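Long-range contacts in fatty acid amide hydrolase (Candida albicans, PDB 6KVR), which probably hydrolyses amides of monocarboxylic acids, such as fatty acid amides, to the free acid and ammonium, as an enzyme of the amidase signature family: residues 253-259 and 484-488; 268-274 and 491-497. Residue numbers count along the deposited sequence, not the author numbering.

How the contacts relate
Contacts 1 and 2 lie side by side in the buried core of the amidase fold, their centres about 8 Å apart, and they are joined twice along the chain: helix 259-265 leads from the loop to strand 268-271, and helix 482-490 runs through the turn at Asp491 into strand 494-499. At that turn Phe492 N lies 3.3 Å from Trp487 O. Arg259 also joins the two contacts, since its O is 3.0 Å from Ser496 OG and its CD packs 3.3 Å from Thr494 O. Contact 1 holds the loop with Ser257, the predicted acyl-ester nucleophile; contact 2 lies farther from it, the side chain of Arg271 about 9 Å from that of Ser257 at their nearest atoms.

Contact 1. Residues 253-259 and 484-488; sequences DIGGSIR and TSLWN
Arg259, Asn488 and Thr484, which bury the most surface here, fasten a loop of the predicted active site to a helix. Residues 254-258 form an irregular loop, while 484-488 are helical; Gly255 CA lies 4.4 Å from Ser485 CA, and Gly256 CA 4.9 Å from Thr484 CA. Asn488 (chi1 m) suits its place because its amide has two protons to give: ND2 donates to Asp253 OD1 at 3.0 Å, nearly linearly, and to a water (2.8 Å) that reaches Asp253 O (2.8 Å). Thr484 (chi1 p) has a short hydroxyl, OG1, that fits onto Gly255 O at 2.6 Å. Phi is positive at both glycines (69° and 127°), and a CB on Gly256 would clash with Thr484 OG1. Arg259 (m, t, m) folds back so that NH1 makes a 2.6 Å salt bridge with Asp253 OD2, while NH2 reaches Thr484 O at 2.8 Å in a weak bond. Asp253 OD2 also accepts from Ile258 N at 2.8 Å. The buried aspartate thus shapes the glycine-rich loop carrying Ser257, the predicted nucleophile, as in the Ser-Ser-Lys amidases. Strand 248-253 enters the loop and helix 259-265 leaves it; Gln544 of strand 540-546 takes Arg259 NE, and helix 385-397 packs against Ser485.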
ATOM      1  N   ASP A 253       9.667 -12.971   2.734  1.00 23.24           N
ATOM      2  CA  ASP A 253      10.583 -12.577   1.660  1.00 21.08           C
ATOM      3  C   ASP A 253      10.695 -11.054   1.675  1.00 26.84           C
ATOM      4  O   ASP A 253       9.766 -10.330   1.312  1.00 23.25           O
ATOM      5  CB  ASP A 253      10.128 -13.109   0.305  1.00 20.80           C
ATOM      6  CG  ASP A 253      11.203 -12.971  -0.804  1.00 26.99           C
ATOM      7  OD1 ASP A 253      11.724 -11.848  -1.021  1.00 23.89           O
ATOM      8  OD2 ASP A 253      11.499 -13.990  -1.495  1.00 19.14           O
ATOM      9  N   ILE A 254      11.793 -10.604   2.224  1.00 26.37           N
ATOM     10  CA  ILE A 254      12.444  -9.360   1.896  1.00 25.81           C
ATOM     11  C   ILE A 254      13.779  -9.836   1.341  1.00 34.52           C
ATOM     12  O   ILE A 254      14.298 -10.876   1.784  1.00 44.24           O
ATOM     13  CB  ILE A 254      12.585  -8.479   3.161  1.00 24.09           C
ATOM     14  CG1 ILE A 254      12.292  -6.998   2.887  1.00 27.14           C
ATOM     15  CG2 ILE A 254      13.946  -8.656   3.828  1.00 20.72           C
ATOM     16  CD1 ILE A 254      12.228  -6.116   4.178  1.00 23.84           C
ATOM     17  N   GLY A 255      14.285  -9.172   0.314  1.00 32.64           N
ATOM     18  CA  GLY A 255      15.595  -9.551  -0.227  1.00 23.20           C
ATOM     19  C   GLY A 255      15.707 -10.889  -0.944  1.00 29.47           C
ATOM     20  O   GLY A 255      16.744 -11.134  -1.593  1.00 21.53           O
ATOM     21  N   GLY A 256      14.719 -11.778  -0.847  1.00 25.85           N
ATOM     22  CA  GLY A 256      14.800 -13.047  -1.556  1.00 23.15           C
ATOM     23  C   GLY A 256      14.581 -14.275  -0.692  1.00 25.30           C
ATOM     24  O   GLY A 256      14.847 -15.396  -1.128  1.00 26.75           O
ATOM     25  N   SER A 257      14.075 -14.087   0.527  1.00 22.49           N
ATOM     26  CA  SER A 257      14.058 -15.165   1.508  1.00 24.12           C
ATOM     27  C   SER A 257      12.996 -16.246   1.242  1.00 23.77           C
ATOM     28  O   SER A 257      12.968 -17.212   2.002  1.00 22.17           O
ATOM     29  CB  SER A 257      13.875 -14.583   2.914  1.00 23.16           C
ATOM     30  OG  SER A 257      14.855 -13.576   3.161  1.00 33.74           O
ATOM     31  N   ILE A 258      12.126 -16.128   0.240  1.00 21.19           N
ATOM     32  CA  ILE A 258      11.337 -17.274  -0.240  1.00 25.00           C
ATOM     33  C   ILE A 258      11.950 -17.870  -1.495  1.00 26.34           C
ATOM     34  O   ILE A 258      12.178 -19.078  -1.582  1.00 29.09           O
ATOM     35  CB  ILE A 258       9.866 -16.882  -0.504  1.00 26.48           C
ATOM     36  CG1 ILE A 258       9.102 -16.611   0.789  1.00 26.22           C
ATOM     37  CG2 ILE A 258       9.170 -17.991  -1.292  1.00 24.53           C
ATOM     38  CD1 ILE A 258       7.729 -15.983   0.543  1.00 23.48           C
ATOM     39  N   ARG A 259      12.239 -17.020  -2.475  1.00 22.37           N
ATOM     40  CA  ARG A 259      12.666 -17.503  -3.783  1.00 24.67           C
ATOM     41  C   ARG A 259      14.030 -18.176  -3.741  1.00 26.53           C
ATOM     42  O   ARG A 259      14.225 -19.198  -4.405  1.00 25.00           O
ATOM     43  CB  ARG A 259      12.634 -16.337  -4.746  1.00 21.13           C
ATOM     44  CG  ARG A 259      11.277 -15.747  -4.577  1.00 26.74           C
ATOM     45  CD  ARG A 259      10.875 -14.810  -5.605  1.00 28.47           C
ATOM     46  NE  ARG A 259      11.819 -13.751  -5.882  1.00 30.59           N
ATOM     47  CZ  ARG A 259      12.190 -12.802  -5.040  1.00 26.22           C
ATOM     48  NH1 ARG A 259      11.834 -12.827  -3.777  1.00 28.39           N
ATOM     49  NH2 ARG A 259      12.896 -11.778  -5.502  1.00 21.02           N
ATOM     50  N   THR A 484      17.558 -11.289  -6.560  1.00 20.74           N
ATOM     51  CA  THR A 484      16.253 -11.324  -5.894  1.00 19.43           C
ATOM     52  C   THR A 484      15.824  -9.962  -5.370  1.00 23.87           C
ATOM     53  O   THR A 484      14.634  -9.622  -5.439  1.00 20.38           O
ATOM     54  CB  THR A 484      16.241 -12.303  -4.718  1.00 24.39           C
ATOM     55  OG1 THR A 484      17.432 -12.128  -3.934  1.00 22.58           O
ATOM     56  CG2 THR A 484      16.108 -13.764  -5.190  1.00 20.74           C
ATOM     57  N   SER A 485      16.766  -9.167  -4.854  1.00 20.15           N
ATOM     58  CA  SER A 485      16.370  -7.927  -4.205  1.00 23.91           C
ATOM     59  C   SER A 485      15.772  -6.931  -5.190  1.00 23.80           C
ATOM     60  O   SER A 485      15.016  -6.051  -4.770  1.00 23.78           O
ATOM     61  CB  SER A 485      17.558  -7.304  -3.464  1.00 24.46           C
ATOM     62  OG  SER A 485      18.550  -6.847  -4.363  1.00 25.31           O
ATOM     63  N   LEU A 486      16.075  -7.064  -6.486  1.00 24.89           N
ATOM     64  CA  LEU A 486      15.463  -6.193  -7.490  1.00 23.76           C
ATOM     65  C   LEU A 486      13.940  -6.272  -7.440  1.00 22.64           C
ATOM     66  O   LEU A 486      13.251  -5.246  -7.494  1.00 23.54           O
ATOM     67  CB  LEU A 486      15.962  -6.569  -8.885  1.00 25.03           C
ATOM     68  CG  LEU A 486      15.287  -5.857 -10.057  1.00 30.40           C
ATOM     69  CD1 LEU A 486      15.569  -4.346 -10.007  1.00 23.39           C
ATOM     70  CD2 LEU A 486      15.666  -6.481 -11.432  1.00 27.64           C
ATOM     71  N   TRP A 487      13.394  -7.482  -7.353  1.00 21.25           N
ATOM     72  CA  TRP A 487      11.944  -7.622  -7.327  1.00 27.13           C
ATOM     73  C   TRP A 487      11.331  -7.258  -5.974  1.00 27.72           C
ATOM     74  O   TRP A 487      10.103  -7.106  -5.889  1.00 23.36           O
ATOM     75  CB  TRP A 487      11.561  -9.049  -7.760  1.00 20.40           C
ATOM     76  CG  TRP A 487      12.311  -9.384  -9.019  1.00 24.69           C
ATOM     77  CD1 TRP A 487      13.317 -10.286  -9.154  1.00 23.29           C
ATOM     78  CD2 TRP A 487      12.158  -8.756 -10.314  1.00 24.13           C
ATOM     79  NE1 TRP A 487      13.783 -10.285 -10.449  1.00 27.42           N
ATOM     80  CE2 TRP A 487      13.094  -9.351 -11.179  1.00 23.66           C
ATOM     81  CE3 TRP A 487      11.315  -7.760 -10.820  1.00 26.43           C
ATOM     82  CZ2 TRP A 487      13.217  -8.983 -12.525  1.00 25.43           C
ATOM     83  CZ3 TRP A 487      11.433  -7.399 -12.169  1.00 25.45           C
ATOM     84  CH2 TRP A 487      12.383  -8.003 -12.998  1.00 23.05           C
ATOM     85  N   ASN A 488      12.147  -7.076  -4.926  1.00 21.74           N
ATOM     86  CA  ASN A 488      11.598  -6.536  -3.686  1.00 23.68           C
ATOM     87  C   ASN A 488      11.397  -5.030  -3.777  1.00 23.16           C
ATOM     88  O   ASN A 488      10.371  -4.512  -3.324  1.00 23.58           O
ATOM     89  CB  ASN A 488      12.504  -6.860  -2.504  1.00 21.93           C
ATOM     90  CG  ASN A 488      12.571  -8.347  -2.225  1.00 20.60           C
ATOM     91  OD1 ASN A 488      13.557  -8.998  -2.549  1.00 25.06           O
ATOM     92  ND2 ASN A 488      11.508  -8.894  -1.652  1.00 20.47           N
TER
HETATM   93  O   HOH W   1       9.205  -8.058  -0.199  1.00 25.96           O

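Contact 2. Residues 268-274 and 491-497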
ATOM      1  N   HIS A 268       9.561 -25.152  -5.502  1.00 28.91           N
ATOM      2  CA  HIS A 268       8.965 -23.952  -6.077  1.00 25.32           C
ATOM      3  C   HIS A 268       8.547 -23.007  -4.959  1.00 29.20           C
ATOM      4  O   HIS A 268       8.208 -23.445  -3.856  1.00 24.13           O
ATOM      5  CB  HIS A 268       7.725 -24.257  -6.925  1.00 25.04           C
ATOM      6  CG  HIS A 268       7.921 -25.317  -7.966  1.00 34.68           C
ATOM      7  ND1 HIS A 268       8.820 -25.192  -9.004  1.00 36.35           N
ATOM      8  CD2 HIS A 268       7.295 -26.506  -8.151  1.00 35.95           C
ATOM      9  CE1 HIS A 268       8.751 -26.266  -9.773  1.00 34.44           C
ATOM     10  NE2 HIS A 268       7.834 -27.077  -9.278  1.00 35.87           N
ATOM     11  N   GLY A 269       8.558 -21.703  -5.258  1.00 25.80           N
ATOM     12  CA  GLY A 269       8.221 -20.707  -4.260  1.00 23.90           C
ATOM     13  C   GLY A 269       7.669 -19.438  -4.869  1.00 27.39           C
ATOM     14  O   GLY A 269       8.130 -19.001  -5.932  1.00 25.43           O
ATOM     15  N   LEU A 270       6.696 -18.825  -4.203  1.00 23.37           N
ATOM     16  CA  LEU A 270       6.064 -17.606  -4.702  1.00 23.46           C
ATOM     17  C   LEU A 270       6.297 -16.446  -3.745  1.00 21.72           C
ATOM     18  O   LEU A 270       5.899 -16.513  -2.577  1.00 22.32           O
ATOM     19  CB  LEU A 270       4.564 -17.809  -4.893  1.00 22.47           C
ATOM     20  CG  LEU A 270       3.855 -16.513  -5.290  1.00 23.57           C
ATOM     21  CD1 LEU A 270       4.344 -16.018  -6.655  1.00 23.74           C
ATOM     22  CD2 LEU A 270       2.333 -16.722  -5.290  1.00 26.25           C
ATOM     23  N   ARG A 271       6.926 -15.385  -4.246  1.00 24.41           N
ATOM     24  CA  ARG A 271       6.885 -14.091  -3.575  1.00 20.91           C
ATOM     25  C   ARG A 271       5.707 -13.281  -4.121  1.00 20.46           C
ATOM     26  O   ARG A 271       5.776 -12.760  -5.240  1.00 22.36           O
ATOM     27  CB  ARG A 271       8.186 -13.318  -3.783  1.00 23.83           C
ATOM     28  CG  ARG A 271       8.210 -12.007  -3.008  1.00 25.93           C
ATOM     29  CD  ARG A 271       9.165 -10.947  -3.543  1.00 24.56           C
ATOM     30  NE  ARG A 271       8.438 -10.073  -4.437  1.00 34.31           N
ATOM     31  CZ  ARG A 271       7.841  -8.936  -4.103  1.00 31.03           C
ATOM     32  NH1 ARG A 271       7.995  -8.382  -2.902  1.00 28.03           N
ATOM     33  NH2 ARG A 271       7.053  -8.348  -4.991  1.00 29.82           N
ATOM     34  N   PRO A 272       4.612 -13.148  -3.390  1.00 19.69           N
ATOM     35  CA  PRO A 272       3.473 -12.390  -3.923  1.00 23.52           C
ATOM     36  C   PRO A 272       3.682 -10.883  -3.809  1.00 25.56           C
ATOM     37  O   PRO A 272       4.582 -10.395  -3.107  1.00 21.68           O
ATOM     38  CB  PRO A 272       2.291 -12.859  -3.071  1.00 25.95           C
ATOM     39  CG  PRO A 272       2.885 -13.555  -1.878  1.00 25.17           C
ATOM     40  CD  PRO A 272       4.328 -13.811  -2.109  1.00 23.11           C
ATOM     41  N   THR A 273       2.860 -10.147  -4.563  1.00 20.35           N
ATOM     42  CA  THR A 273       2.804  -8.698  -4.410  1.00 23.19           C
ATOM     43  C   THR A 273       2.474  -8.366  -2.965  1.00 22.57           C
ATOM     44  O   THR A 273       1.703  -9.083  -2.316  1.00 22.25           O
ATOM     45  CB  THR A 273       1.730  -8.076  -5.324  1.00 28.45           C
ATOM     46  OG1 THR A 273       1.713  -8.725  -6.598  1.00 25.86           O
ATOM     47  CG2 THR A 273       2.021  -6.581  -5.545  1.00 25.58           C
ATOM     48  N   THR A 274       3.039  -7.269  -2.458  1.00 25.06           N
ATOM     49  CA  THR A 274       2.797  -6.920  -1.063  1.00 19.86           C
ATOM     50  C   THR A 274       1.310  -6.728  -0.798  1.00 21.80           C
ATOM     51  O   THR A 274       0.533  -6.363  -1.689  1.00 25.59           O
ATOM     52  CB  THR A 274       3.542  -5.646  -0.658  1.00 24.67           C
ATOM     53  OG1 THR A 274       3.187  -4.582  -1.552  1.00 27.80           O
ATOM     54  CG2 THR A 274       5.066  -5.856  -0.677  1.00 23.96           C
ATOM     55  N   ASP A 491       8.634  -4.559  -6.088  1.00 23.29           N
ATOM     56  CA  ASP A 491       7.429  -5.243  -5.599  1.00 25.12           C
ATOM     57  C   ASP A 491       6.643  -5.911  -6.736  1.00 27.36           C
ATOM     58  O   ASP A 491       5.421  -5.768  -6.843  1.00 25.24           O
ATOM     59  CB  ASP A 491       6.514  -4.307  -4.811  1.00 23.80           C
ATOM     60  CG  ASP A 491       5.419  -5.066  -4.042  1.00 31.16           C
ATOM     61  OD1 ASP A 491       4.399  -4.436  -3.651  1.00 29.33           O
ATOM     62  OD2 ASP A 491       5.548  -6.302  -3.846  1.00 29.53           O
ATOM     63  N   PHE A 492       7.349  -6.666  -7.575  1.00 23.66           N
ATOM     64  CA  PHE A 492       6.664  -7.450  -8.604  1.00 25.35           C
ATOM     65  C   PHE A 492       6.451  -8.876  -8.110  1.00 24.34           C
ATOM     66  O   PHE A 492       7.361  -9.465  -7.512  1.00 22.95           O
ATOM     67  CB  PHE A 492       7.475  -7.501  -9.912  1.00 25.50           C
ATOM     68  CG  PHE A 492       7.435  -6.222 -10.744  1.00 26.08           C
ATOM     69  CD1 PHE A 492       6.987  -5.026 -10.215  1.00 26.65           C
ATOM     70  CD2 PHE A 492       7.847  -6.241 -12.077  1.00 30.57           C
ATOM     71  CE1 PHE A 492       6.955  -3.855 -10.980  1.00 30.78           C
ATOM     72  CE2 PHE A 492       7.809  -5.081 -12.858  1.00 31.67           C
ATOM     73  CZ  PHE A 492       7.361  -3.881 -12.301  1.00 29.13           C
ATOM     74  N   PRO A 493       5.288  -9.497  -8.323  1.00 24.40           N
ATOM     75  CA  PRO A 493       5.130 -10.897  -7.907  1.00 22.80           C
ATOM     76  C   PRO A 493       6.059 -11.787  -8.730  1.00 27.03           C
ATOM     77  O   PRO A 493       6.146 -11.651  -9.957  1.00 21.48           O
ATOM     78  CB  PRO A 493       3.649 -11.188  -8.179  1.00 24.32           C
ATOM     79  CG  PRO A 493       3.271 -10.230  -9.266  1.00 22.28           C
ATOM     80  CD  PRO A 493       4.133  -9.001  -9.091  1.00 23.05           C
ATOM     81  N   THR A 494       6.794 -12.662  -8.039  1.00 21.61           N
ATOM     82  CA  THR A 494       7.867 -13.426  -8.662  1.00 21.61           C
ATOM     83  C   THR A 494       7.801 -14.880  -8.220  1.00 24.07           C
ATOM     84  O   THR A 494       7.874 -15.187  -7.022  1.00 26.31           O
ATOM     85  CB  THR A 494       9.233 -12.820  -8.317  1.00 27.58           C
ATOM     86  OG1 THR A 494       9.263 -11.455  -8.741  1.00 24.76           O
ATOM     87  CG2 THR A 494      10.376 -13.599  -9.009  1.00 24.80           C
ATOM     88  N   LEU A 495       7.699 -15.774  -9.195  1.00 25.68           N
ATOM     89  CA  LEU A 495       7.731 -17.209  -8.950  1.00 19.95           C
ATOM     90  C   LEU A 495       9.156 -17.715  -9.110  1.00 20.77           C
ATOM     91  O   LEU A 495       9.801 -17.464 -10.134  1.00 25.12           O
ATOM     92  CB  LEU A 495       6.794 -17.935  -9.918  1.00 20.90           C
ATOM     93  CG  LEU A 495       6.891 -19.460 -10.057  1.00 28.74           C
ATOM     94  CD1 LEU A 495       6.393 -20.144  -8.803  1.00 27.09           C
ATOM     95  CD2 LEU A 495       6.085 -19.941 -11.270  1.00 24.20           C
ATOM     96  N   SER A 496       9.651 -18.414  -8.098  1.00 21.00           N
ATOM     97  CA  SER A 496      10.890 -19.177  -8.211  1.00 24.53           C
ATOM     98  C   SER A 496      10.512 -20.625  -8.512  1.00 24.60           C
ATOM     99  O   SER A 496       9.780 -21.249  -7.734  1.00 24.57           O
ATOM    100  CB  SER A 496      11.711 -19.073  -6.926  1.00 23.25           C
ATOM    101  OG  SER A 496      12.938 -19.776  -7.037  1.00 28.31           O
ATOM    102  N   PHE A 497      10.978 -21.149  -9.650  1.00 26.28           N
ATOM    103  CA  PHE A 497      10.560 -22.469 -10.118  1.00 29.78           C
ATOM    104  C   PHE A 497      11.757 -23.311 -10.555  1.00 27.19           C
ATOM    105  O   PHE A 497      12.691 -22.796 -11.180  1.00 27.70           O
ATOM    106  CB  PHE A 497       9.539 -22.349 -11.282  1.00 28.62           C
ATOM    107  CG  PHE A 497      10.139 -21.887 -12.597  1.00 30.88           C
ATOM    108  CD1 PHE A 497      10.249 -20.532 -12.898  1.00 27.62           C
ATOM    109  CD2 PHE A 497      10.571 -22.812 -13.543  1.00 26.34           C
ATOM    110  CE1 PHE A 497      10.789 -20.109 -14.109  1.00 29.31           C
ATOM    111  CE2 PHE A 497      11.116 -22.405 -14.748  1.00 23.93           C
ATOM    112  CZ  PHE A 497      11.221 -21.050 -15.038  1.00 28.46           C
TER
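This is an antiparallel pairing of two neighbouring strands, 268-271 and 494-497, inside the mixed sheet at the centre of the amidase fold, extended at one end by polar contacts of Arg271 and Thr274 with the turn at Asp491 and Phe492. The strand axes approach to 4.7 Å and run at 169°. Gly269 with Ser496 and Arg271 with Thr494 are hydrogen-bonded pairs: Gly269 N to Ser496 O is 2.8 Å, Ser496 N to Gly269 O 2.7 Å, Arg271 N to Thr494 O 2.9 Å and Thr494 N to Arg271 O 3.0 Å. Between them Leu270 and Leu495 form a non-hydrogen-bonded pair, their CA-to-CB bonds pointing to the face opposite that of Arg271 and Thr494. Asp491 has positive phi and is the C' residue of the Schellman motif that ends helix 482-490. Arg271 NH2 to Asp491 OD2 is 2.8 Å, a salt bridge, and Arg271 NH2 to Phe492 O is 2.8 Å, so one guanidinium binds both carboxylate and carbonyl. Thr274 N to Asp491 OD2 is 3.0 Å, and Thr274 OG1 makes a very short 2.4 Å bond to Asp491 OD1, which also pairs with Arg549. Strands 295-300 and 540-546 flank the pair; helix 552-565 covers the leucines, apolar like its Leu556 and Val555, while helix 259-265 packs over Arg271, Thr494 and Ser496, its Arg259 O taking Ser496 OG.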